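Local coordinates for hypothetical protein Atu0492 (PDB 2GMY), which is of unknown function but, as a member of the AhpD-like carboxymuconolactone decarboxylase family, may act in antioxidant defence, at residues 49-54 with 132-137. Numbering follows the deposited sequence.
Sequences AFCVDM and TWNRIA
The methylene of Trp133 meets the sulfur of Cys51, with Trp133 CB 4.2 Å from Cys51 SG, where helix 117-139 passes the first turns of helix 49-61. The segment axes come within 9.3 Å at 126° between their N-to-C directions. The Trp133 side chain packs on Phe15, Val18 and Met19 of helix 12-26, and its NE1 is hydrogen-bonded to Glu22, while CB meets Cys51. One residue on, Asn134 brings its amide oxygen to the cysteine: Asn134 OD1 lies 3.5 Å from Cys51 SG and equally close to Cys51 CB. A chi1 of -65° puts the sulfur anti to its own carbonyl carbon and beside the backbone N, and from there it faces helix 117-139. The same OD1 is hydrogen-bonded to Ser43 of helix 32-45, which helps hold the carboxamide in place. A turn onward, Ala137 CB lies 4.4 Å from Cys51 SG. It also sits obliquely to the Phe50 ring, 3.9 Å from Phe50 CD2, and touches Phe50 CB. Cys48 touches both Asn134 and Ala137, and with Cys51 it forms a CXXC sequence, the motif that supplies the redox cysteines of AhpD. If the pair serves the same role here, the second cysteine sits in a buried setting where, across this contact, the Asn134 oxygen is the polar neighbour of its sulfur, with apolar carbons of Trp133 and Ala137 beside it.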
ATOM      1  N   ALA A  49      -9.748  -0.091 -18.989  1.00 13.77           N
ATOM      2  CA  ALA A  49      -9.660   0.602 -20.284  1.00 14.20           C
ATOM      3  C   ALA A  49     -10.957   0.472 -21.075  1.00 13.94           C
ATOM      4  O   ALA A  49     -11.411   1.438 -21.705  1.00 13.97           O
ATOM      5  CB  ALA A  49      -8.496   0.074 -21.099  1.00 14.50           C
ATOM      6  N   PHE A  50     -11.553  -0.719 -21.040  1.00 14.61           N
ATOM      7  CA  PHE A  50     -12.812  -0.965 -21.734  1.00 15.15           C
ATOM      8  C   PHE A  50     -13.855   0.075 -21.327  1.00 15.16           C
ATOM      9  O   PHE A  50     -14.490   0.700 -22.181  1.00 15.27           O
ATOM     10  CB  PHE A  50     -13.331  -2.378 -21.448  1.00 16.27           C
ATOM     11  CG  PHE A  50     -14.564  -2.737 -22.225  1.00 17.60           C
ATOM     12  CD1 PHE A  50     -14.470  -3.159 -23.549  1.00 19.57           C
ATOM     13  CD2 PHE A  50     -15.819  -2.669 -21.625  1.00 18.72           C
ATOM     14  CE1 PHE A  50     -15.613  -3.505 -24.270  1.00 20.58           C
ATOM     15  CE2 PHE A  50     -16.970  -3.014 -22.340  1.00 18.92           C
ATOM     16  CZ  PHE A  50     -16.858  -3.433 -23.665  1.00 20.25           C
ATOM     17  N   CYS A  51     -14.024   0.263 -20.022  1.00 15.26           N
ATOM     18  CA  CYS A  51     -15.013   1.212 -19.538  1.00 15.57           C
ATOM     19  C   CYS A  51     -14.571   2.658 -19.698  1.00 15.46           C
ATOM     20  O   CYS A  51     -15.396   3.503 -20.017  1.00 15.49           O
ATOM     21  CB  CYS A  51     -15.429   0.914 -18.094  1.00 16.17           C
ATOM     22  SG  CYS A  51     -16.307  -0.691 -17.938  1.00 18.28           S
ATOM     23  N   VAL A  52     -13.286   2.960 -19.482  1.00 13.97           N
ATOM     24  CA  VAL A  52     -12.822   4.335 -19.695  1.00 13.82           C
ATOM     25  C   VAL A  52     -13.101   4.775 -21.132  1.00 14.04           C
ATOM     26  O   VAL A  52     -13.630   5.850 -21.364  1.00 14.63           O
ATOM     27  CB  VAL A  52     -11.327   4.526 -19.341  1.00 13.96           C
ATOM     28  CG1 VAL A  52     -10.822   5.897 -19.813  1.00 13.39           C
ATOM     29  CG2 VAL A  52     -11.120   4.371 -17.826  1.00 13.97           C
ATOM     30  N   ASP A  53     -12.779   3.915 -22.087  1.00 14.44           N
ATOM     31  CA  ASP A  53     -13.012   4.243 -23.495  1.00 15.84           C
ATOM     32  C   ASP A  53     -14.479   4.590 -23.728  1.00 16.22           C
ATOM     33  O   ASP A  53     -14.791   5.607 -24.356  1.00 16.78           O
ATOM     34  CB  ASP A  53     -12.610   3.089 -24.406  1.00 15.56           C
ATOM     35  CG  ASP A  53     -12.695   3.461 -25.884  1.00 17.15           C
ATOM     36  OD1 ASP A  53     -11.960   4.382 -26.294  1.00 17.30           O
ATOM     37  OD2 ASP A  53     -13.479   2.817 -26.617  1.00 20.15           O
ATOM     38  N   MET A  54     -15.364   3.746 -23.203  1.00 16.50           N
ATOM     39  CA  MET A  54     -16.805   3.935 -23.328  1.00 17.38           C
ATOM     40  C   MET A  54     -17.265   5.243 -22.693  1.00 16.48           C
ATOM     41  O   MET A  54     -18.037   6.012 -23.284  1.00 16.06           O
ATOM     42  CB  MET A  54     -17.530   2.762 -22.666  1.00 17.50           C
ATOM     43  CG  MET A  54     -19.041   2.726 -22.888  1.00 19.77           C
ATOM     44  SD  MET A  54     -19.851   1.309 -22.067  1.00 20.81           S
ATOM     45  CE  MET A  54     -18.957  -0.049 -22.768  1.00 24.76           C
ATOM     46  N   THR A 132     -19.008  -3.102 -10.621  1.00 11.67           N
ATOM     47  CA  THR A 132     -19.334  -4.421 -11.153  1.00 12.50           C
ATOM     48  C   THR A 132     -18.895  -4.529 -12.621  1.00 12.47           C
ATOM     49  O   THR A 132     -18.200  -5.480 -12.996  1.00 12.21           O
ATOM     50  CB  THR A 132     -20.824  -4.736 -10.958  1.00 13.20           C
ATOM     51  OG1 THR A 132     -21.065  -4.937  -9.552  1.00 13.76           O
ATOM     52  CG2 THR A 132     -21.214  -6.017 -11.703  1.00 14.10           C
ATOM     53  N   TRP A 133     -19.287  -3.567 -13.451  1.00 12.89           N
ATOM     54  CA  TRP A 133     -18.857  -3.596 -14.859  1.00 13.82           C
ATOM     55  C   TRP A 133     -17.332  -3.632 -14.976  1.00 13.45           C
ATOM     56  O   TRP A 133     -16.785  -4.379 -15.791  1.00 13.65           O
ATOM     57  CB  TRP A 133     -19.388  -2.392 -15.634  1.00 15.42           C
ATOM     58  CG  TRP A 133     -20.843  -2.435 -15.953  1.00 17.36           C
ATOM     59  CD1 TRP A 133     -21.800  -1.557 -15.525  1.00 18.93           C
ATOM     60  CD2 TRP A 133     -21.513  -3.382 -16.799  1.00 19.53           C
ATOM     61  NE1 TRP A 133     -23.029  -1.906 -16.048  1.00 19.79           N
ATOM     62  CE2 TRP A 133     -22.879  -3.023 -16.830  1.00 20.16           C
ATOM     63  CE3 TRP A 133     -21.089  -4.502 -17.530  1.00 20.38           C
ATOM     64  CZ2 TRP A 133     -23.839  -3.749 -17.575  1.00 19.60           C
ATOM     65  CZ3 TRP A 133     -22.037  -5.228 -18.263  1.00 19.56           C
ATOM     66  CH2 TRP A 133     -23.395  -4.847 -18.277  1.00 19.41           C
ATOM     67  N   ASN A 134     -16.637  -2.823 -14.175  1.00 12.57           N
ATOM     68  CA  ASN A 134     -15.159  -2.833 -14.202  1.00 12.45           C
ATOM     69  C   ASN A 134     -14.577  -4.218 -13.899  1.00 12.74           C
ATOM     70  O   ASN A 134     -13.602  -4.655 -14.528  1.00 13.50           O
ATOM     71  CB  ASN A 134     -14.580  -1.825 -13.215  1.00 12.42           C
ATOM     72  CG  ASN A 134     -14.893  -0.365 -13.571  1.00 12.25           C
ATOM     73  OD1 ASN A 134     -15.265  -0.008 -14.713  1.00 15.48           O
ATOM     74  ND2 ASN A 134     -14.710   0.497 -12.588  1.00  9.29           N
ATOM     75  N   ARG A 135     -15.165  -4.898 -12.916  1.00 12.33           N
ATOM     76  CA  ARG A 135     -14.694  -6.232 -12.549  1.00 12.59           C
ATOM     77  C   ARG A 135     -14.950  -7.265 -13.638  1.00 12.75           C
ATOM     78  O   ARG A 135     -14.111  -8.132 -13.891  1.00 13.46           O
ATOM     79  CB  ARG A 135     -15.307  -6.646 -11.207  1.00 12.02           C
ATOM     80  CG  ARG A 135     -14.665  -5.884 -10.060  1.00 12.41           C
ATOM     81  CD  ARG A 135     -15.386  -5.983  -8.713  1.00 13.03           C
ATOM     82  NE  ARG A 135     -14.493  -5.444  -7.680  1.00 12.91           N
ATOM     83  CZ  ARG A 135     -14.306  -4.142  -7.458  1.00 12.85           C
ATOM     84  NH1 ARG A 135     -14.978  -3.219  -8.161  1.00 12.48           N
ATOM     85  NH2 ARG A 135     -13.439  -3.758  -6.532  1.00 10.82           N
ATOM     86  N   ILE A 136     -16.108  -7.157 -14.290  1.00 13.18           N
ATOM     87  CA  ILE A 136     -16.435  -8.019 -15.419  1.00 13.62           C
ATOM     88  C   ILE A 136     -15.495  -7.753 -16.591  1.00 13.59           C
ATOM     89  O   ILE A 136     -14.909  -8.687 -17.145  1.00 13.66           O
ATOM     90  CB  ILE A 136     -17.913  -7.840 -15.839  1.00 13.61           C
ATOM     91  CG1 ILE A 136     -18.830  -8.359 -14.723  1.00 14.21           C
ATOM     92  CG2 ILE A 136     -18.212  -8.546 -17.172  1.00 15.06           C
ATOM     93  CD1 ILE A 136     -20.289  -7.891 -14.848  1.00 15.59           C
ATOM     94  N   ALA A 137     -15.336  -6.487 -16.960  1.00 13.32           N
ATOM     95  CA  ALA A 137     -14.522  -6.152 -18.140  1.00 13.91           C
ATOM     96  C   ALA A 137     -13.040  -6.462 -17.940  1.00 14.23           C
ATOM     97  O   ALA A 137     -12.392  -7.031 -18.820  1.00 14.58           O
ATOM     98  CB  ALA A 137     -14.717  -4.717 -18.536  1.00 14.62           C
TER